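Local coordinates for uncharacterized protein (Arthrobacter sp., PDB 3BL4), which is of unknown function but belongs to a family of the STAS clan and assembles as a dimer of two identical chains, at residues T10-L16 and R43-L47; S80-L84 and A117-L123. One frame throughout, in Å; residues are numbered along the deposited sequence.

Overall arrangement
From the N terminus, the chain enters strand 14-16, forms an antiparallel hairpin with 22-25 and runs into helix 34-48. Contact 1 closes this first loop, tying strand 14-16 and the residues before it to the C-terminal part of that helix. The chain goes on through strand 53-58 and helix 64-73 to strand 79-85, and contact 2 closes a second loop by bringing helix 114-121 back against it. The two loops follow in series, neither nesting nor crossing; the centres of contact 1 and contact 2 lie about 41 Å apart, on opposite sides of the chain's centre. Strand 79-85 pairs in parallel with a strand of the second subunit, consistent with a STAS-like sheet completed by halves from different chains.

Contact 1: T10-L16 and R43-L47; sequences TEAGLTL and RVNQL
The guanidinium of Arg43 has the methyl of Ala12 over one face, CB standing 3.4 Å from NH1, while the carbonyl oxygen of Thr10 comes to its edge. There Arg43 NH2 donates to Thr10 O over 3.0 Å, lying in the carbonyl plane, with the oxygen tilted 21° from the guanidinium plane. The bond is moderately bent, at 149° about the hydrogen. Bends at chi2 and chi3 (-55° for the former) curl the arginine back, letting a residue of the helix grip the loop ahead of strand 14-16.

Beyond this polar end the contact is apolar. Leu14 puts CD2 against the helix backbone, 3.3 Å from Arg43 O, and its other methyl, CD1, meets Val44 CG2 at 3.9 Å, the two side chains crossing at about a right angle. Leu14 and Leu47 reach toward each other tip to tip, with Leu14 CG 3.7 Å from Leu47 CD2. Leu47 CD2 also lies 4.2 Å from Leu16 CB, so it touches both leucines of the strand.

The axes of strand 14-16 and of the helical segment 43-47 come within 9.4 Å and point roughly the same way. The neighbouring strand 22-25 continues the packing: Leu22 touches Leu16, Val44 and Leu47, and Met55 of strand 53-58 meets Val44, placing helix 34-48 across one face of the three-stranded sheet.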
loop_
_atom_site.group_PDB
_atom_site.type_symbol
_atom_site.label_atom_id
_atom_site.label_comp_id
_atom_site.label_asym_id
_atom_site.label_seq_id
_atom_site.Cartn_x
_atom_site.Cartn_y
_atom_site.Cartn_z
ATOM N N THR A 10 5.107 24.705 6.902
ATOM C CA THR A 10 3.698 24.348 7.047
ATOM C C THR A 10 3.553 23.252 8.107
ATOM O O THR A 10 4.407 22.372 8.182
ATOM C CB THR A 10 3.179 23.863 5.686
ATOM O OG1 THR A 10 3.194 24.973 4.769
ATOM C CG2 THR A 10 1.785 23.304 5.801
ATOM N N GLU A 11 2.498 23.312 8.931
ATOM C CA GLU A 11 2.296 22.323 10.025
ATOM C C GLU A 11 2.282 20.890 9.480
ATOM O O GLU A 11 2.918 19.993 10.044
ATOM C CB GLU A 11 0.993 22.587 10.807
ATOM C CG GLU A 11 1.030 23.801 11.751
ATOM C CD GLU A 11 -0.330 24.119 12.364
ATOM N N ALA A 12 1.547 20.711 8.375
ATOM C CA ALA A 12 1.440 19.435 7.650
ATOM C C ALA A 12 0.700 18.368 8.466
ATOM O O ALA A 12 0.843 17.171 8.196
ATOM C CB ALA A 12 2.848 18.935 7.235
ATOM N N GLY A 13 -0.090 18.819 9.447
ATOM C CA GLY A 13 -0.711 17.943 10.448
ATOM C C GLY A 13 0.276 17.018 11.158
ATOM O O GLY A 13 -0.060 15.876 11.461
ATOM N N LEU A 14 1.492 17.506 11.413
ATOM C CA LEU A 14 2.567 16.663 11.931
ATOM C C LEU A 14 3.189 17.295 13.173
ATOM O O LEU A 14 3.488 18.485 13.168
ATOM C CB LEU A 14 3.627 16.419 10.840
ATOM C CG LEU A 14 4.893 15.616 11.183
ATOM C CD1 LEU A 14 4.604 14.167 11.606
ATOM C CD2 LEU A 14 5.834 15.638 10.003
ATOM N N THR A 15 3.352 16.488 14.227
ATOM C CA THR A 15 4.005 16.893 15.462
ATOM C C THR A 15 4.841 15.733 16.028
ATOM O O THR A 15 4.478 14.576 15.871
ATOM C CB THR A 15 2.979 17.334 16.524
ATOM O OG1 THR A 15 2.196 16.212 16.923
ATOM C CG2 THR A 15 2.043 18.430 16.001
ATOM N N LEU A 16 5.992 16.055 16.625
ATOM C CA LEU A 16 6.745 15.115 17.464
ATOM C C LEU A 16 6.493 15.537 18.898
ATOM O O LEU A 16 6.850 16.658 19.291
ATOM C CB LEU A 16 8.250 15.134 17.156
ATOM C CG LEU A 16 9.166 14.261 18.033
ATOM C CD1 LEU A 16 8.871 12.775 17.866
ATOM C CD2 LEU A 16 10.650 14.551 17.779
ATOM N N ARG A 43 7.792 14.646 4.966
ATOM C CA ARG A 43 7.739 15.586 6.085
ATOM C C ARG A 43 8.061 14.917 7.426
ATOM O O ARG A 43 8.680 15.528 8.284
ATOM C CB ARG A 43 6.363 16.268 6.160
ATOM C CG ARG A 43 5.951 17.078 4.917
ATOM C CD ARG A 43 6.977 18.156 4.503
ATOM N NE ARG A 43 7.209 19.145 5.559
ATOM C CZ ARG A 43 6.377 20.144 5.888
ATOM N NH1 ARG A 43 5.222 20.345 5.251
ATOM N NH2 ARG A 43 6.706 20.957 6.881
ATOM N N VAL A 44 7.607 13.686 7.612
ATOM C CA VAL A 44 7.956 12.902 8.801
ATOM C C VAL A 44 9.465 12.709 8.889
ATOM O O VAL A 44 10.063 12.865 9.961
ATOM C CB VAL A 44 7.318 11.505 8.771
ATOM C CG1 VAL A 44 7.997 10.587 9.797
ATOM C CG2 VAL A 44 5.801 11.590 8.993
ATOM N N ASN A 45 10.067 12.345 7.759
ATOM C CA ASN A 45 11.506 12.093 7.687
ATOM C C ASN A 45 12.296 13.368 7.898
ATOM O O ASN A 45 13.273 13.344 8.612
ATOM C CB ASN A 45 11.902 11.424 6.352
ATOM C CG ASN A 45 11.405 9.980 6.241
ATOM O OD1 ASN A 45 11.216 9.302 7.252
ATOM N ND2 ASN A 45 11.192 9.509 5.005
ATOM N N GLN A 46 11.864 14.472 7.299
ATOM C CA GLN A 46 12.545 15.754 7.491
ATOM C C GLN A 46 12.481 16.216 8.954
ATOM O O GLN A 46 13.449 16.762 9.477
ATOM C CB GLN A 46 11.957 16.820 6.574
ATOM C CG GLN A 46 12.219 16.593 5.093
ATOM C CD GLN A 46 11.555 17.653 4.208
ATOM O OE1 GLN A 46 10.514 18.206 4.557
ATOM N NE2 GLN A 46 12.176 17.946 3.066
ATOM N N LEU A 47 11.354 15.977 9.617
ATOM C CA LEU A 47 11.203 16.358 11.027
ATOM C C LEU A 47 12.086 15.501 11.910
ATOM O O LEU A 47 12.661 15.997 12.860
ATOM C CB LEU A 47 9.737 16.249 11.467
ATOM C CG LEU A 47 9.384 16.446 12.940
ATOM C CD1 LEU A 47 9.932 17.774 13.437
ATOM C CD2 LEU A 47 7.886 16.369 13.133
#

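Contact 2: S80-L84 and A117-L123; sequences SRIAL and ALTWLAL
Arg81 lays its guanidinium over the indole of Trp120 in a cation-pi contact, which joins strand 79-85 to helix 114-121 in an alpha/beta layer consistent with the STAS clan. Arg81 CZ lies 4.1 Å from the centroid of the six-membered ring of Trp120, nearly on its normal, but the planes are inclined by 39°. The cation-pi contact is therefore tilted, with Arg81 NH2 dipping to 3.2 Å from Trp120 CE2.

The conformations explain the placement. Arg81 CG sits between its backbone N and carbonyl carbon (chi1 52°), and the chain stays extended at chi2 before bending at chi3, which carries the head group to the backbone carbonyl of Trp120. Trp120 holds CG opposite its own backbone N (chi1 -178°), swinging the indole toward the strand, where Trp120 CZ3 lies 3.5 Å from Ile82 O. Leu121 runs past Arg81 in the opposite sense, its CD2 3.7 Å from Arg81 CG. On the guanidinium face opposite the indole lies the carbonyl of Leu123, its oxygen 3.5 Å from Arg81 CZ.

Ala83 faces the helix, its methyl meeting Ala117, Trp120 and Leu121. Leu84 instead packs on helix 92-102, and Phe111 of strand 108-111 meets the Trp120 ring. Met55 of the second subunit touches Ile82 and Leu121.

Trp120 O accepts Leu123 N and, side-on, two nitrogens of one arginine: Arg81 NH2 at 3.1 Å and Arg81 NE at 3.3 Å.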
loop_
_atom_site.group_PDB
_atom_site.type_symbol
_atom_site.label_atom_id
_atom_site.label_comp_id
_atom_site.label_asym_id
_atom_site.label_seq_id
_atom_site.Cartn_x
_atom_site.Cartn_y
_atom_site.Cartn_z
ATOM N N SER A 80 -10.868 -12.849 -8.888
ATOM C CA SER A 80 -11.459 -13.616 -7.779
ATOM C C SER A 80 -10.436 -13.953 -6.690
ATOM O O SER A 80 -10.800 -14.178 -5.530
ATOM C CB SER A 80 -12.089 -14.908 -8.306
ATOM O OG SER A 80 -11.109 -15.687 -8.978
ATOM N N ARG A 81 -9.166 -14.030 -7.076
ATOM C CA ARG A 81 -8.050 -14.110 -6.137
ATOM C C ARG A 81 -6.812 -13.659 -6.882
ATOM O O ARG A 81 -6.792 -13.718 -8.110
ATOM C CB ARG A 81 -7.885 -15.523 -5.571
ATOM C CG ARG A 81 -7.803 -16.622 -6.590
ATOM C CD ARG A 81 -8.303 -17.978 -6.047
ATOM N NE ARG A 81 -7.368 -18.618 -5.108
ATOM C CZ ARG A 81 -7.556 -18.769 -3.797
ATOM N NH1 ARG A 81 -8.650 -18.316 -3.202
ATOM N NH2 ARG A 81 -6.638 -19.398 -3.067
ATOM N N ILE A 82 -5.794 -13.173 -6.179
ATOM C CA ILE A 82 -4.614 -12.624 -6.881
ATOM C C ILE A 82 -3.312 -13.190 -6.335
ATOM O O ILE A 82 -3.062 -13.083 -5.165
ATOM C CB ILE A 82 -4.550 -11.092 -6.810
ATOM C CG1 ILE A 82 -5.864 -10.461 -7.297
ATOM C CG2 ILE A 82 -3.367 -10.583 -7.619
ATOM C CD1 ILE A 82 -5.828 -8.940 -7.387
ATOM N N ALA A 83 -2.512 -13.827 -7.189
ATOM C CA ALA A 83 -1.184 -14.291 -6.815
ATOM C C ALA A 83 -0.228 -13.303 -7.429
ATOM O O ALA A 83 -0.280 -13.071 -8.630
ATOM C CB ALA A 83 -0.907 -15.692 -7.357
ATOM N N LEU A 84 0.638 -12.709 -6.621
ATOM C CA LEU A 84 1.603 -11.781 -7.144
ATOM C C LEU A 84 2.947 -12.475 -7.110
ATOM O O LEU A 84 3.407 -12.876 -6.051
ATOM C CB LEU A 84 1.592 -10.477 -6.344
ATOM C CG LEU A 84 0.199 -9.828 -6.336
ATOM C CD1 LEU A 84 -0.584 -10.253 -5.104
ATOM C CD2 LEU A 84 0.241 -8.322 -6.444
ATOM N N ALA A 117 2.350 -20.509 -7.120
ATOM C CA ALA A 117 1.378 -19.461 -7.439
ATOM C C ALA A 117 0.160 -20.044 -8.130
ATOM O O ALA A 117 -0.978 -19.803 -7.731
ATOM C CB ALA A 117 2.035 -18.362 -8.315
ATOM N N LEU A 118 0.416 -20.852 -9.160
ATOM C CA LEU A 118 -0.641 -21.443 -9.968
ATOM C C LEU A 118 -1.445 -22.460 -9.210
ATOM O O LEU A 118 -2.654 -22.600 -9.442
ATOM C CB LEU A 118 -0.050 -22.125 -11.187
ATOM C CG LEU A 118 0.558 -21.181 -12.213
ATOM C CD1 LEU A 118 1.279 -22.006 -13.285
ATOM C CD2 LEU A 118 -0.523 -20.294 -12.809
ATOM N N THR A 119 -0.777 -23.216 -8.344
ATOM C CA THR A 119 -1.476 -24.207 -7.555
ATOM C C THR A 119 -2.442 -23.474 -6.645
ATOM O O THR A 119 -3.602 -23.836 -6.546
ATOM C CB THR A 119 -0.517 -25.071 -6.727
ATOM O OG1 THR A 119 0.447 -25.676 -7.597
ATOM C CG2 THR A 119 -1.292 -26.169 -5.967
ATOM N N TRP A 120 -1.959 -22.413 -6.010
ATOM C CA TRP A 120 -2.772 -21.652 -5.076
ATOM C C TRP A 120 -3.961 -20.963 -5.768
ATOM O O TRP A 120 -5.082 -20.947 -5.232
ATOM C CB TRP A 120 -1.902 -20.642 -4.346
ATOM C CG TRP A 120 -2.653 -19.845 -3.343
ATOM C CD1 TRP A 120 -3.007 -20.225 -2.079
ATOM C CD2 TRP A 120 -3.151 -18.521 -3.522
ATOM N NE1 TRP A 120 -3.684 -19.198 -1.455
ATOM C CE2 TRP A 120 -3.796 -18.149 -2.323
ATOM C CE3 TRP A 120 -3.139 -17.618 -4.588
ATOM C CZ2 TRP A 120 -4.409 -16.913 -2.163
ATOM C CZ3 TRP A 120 -3.746 -16.392 -4.427
ATOM C CH2 TRP A 120 -4.366 -16.047 -3.225
ATOM N N LEU A 121 -3.704 -20.415 -6.950
ATOM C CA LEU A 121 -4.731 -19.802 -7.781
ATOM C C LEU A 121 -5.830 -20.776 -8.199
ATOM O O LEU A 121 -6.968 -20.363 -8.395
ATOM C CB LEU A 121 -4.107 -19.165 -9.042
ATOM C CG LEU A 121 -3.517 -17.762 -8.906
ATOM C CD1 LEU A 121 -2.998 -17.263 -10.249
ATOM C CD2 LEU A 121 -4.509 -16.781 -8.315
ATOM N N ALA A 122 -5.492 -22.056 -8.337
ATOM C CA ALA A 122 -6.455 -23.086 -8.736
ATOM C C ALA A 122 -7.338 -23.638 -7.611
ATOM O O ALA A 122 -8.246 -24.415 -7.892
ATOM C CB ALA A 122 -5.736 -24.230 -9.453
ATOM N N LEU A 123 -7.085 -23.259 -6.357
ATOM C CA LEU A 123 -8.005 -23.567 -5.242
ATOM C C LEU A 123 -9.199 -22.618 -5.336
ATOM O O LEU A 123 -9.358 -21.685 -4.554
ATOM C CB LEU A 123 -7.321 -23.420 -3.880
ATOM C CG LEU A 123 -6.040 -24.226 -3.632
ATOM C CD1 LEU A 123 -5.304 -23.644 -2.429
ATOM C CD2 LEU A 123 -6.324 -25.712 -3.429
#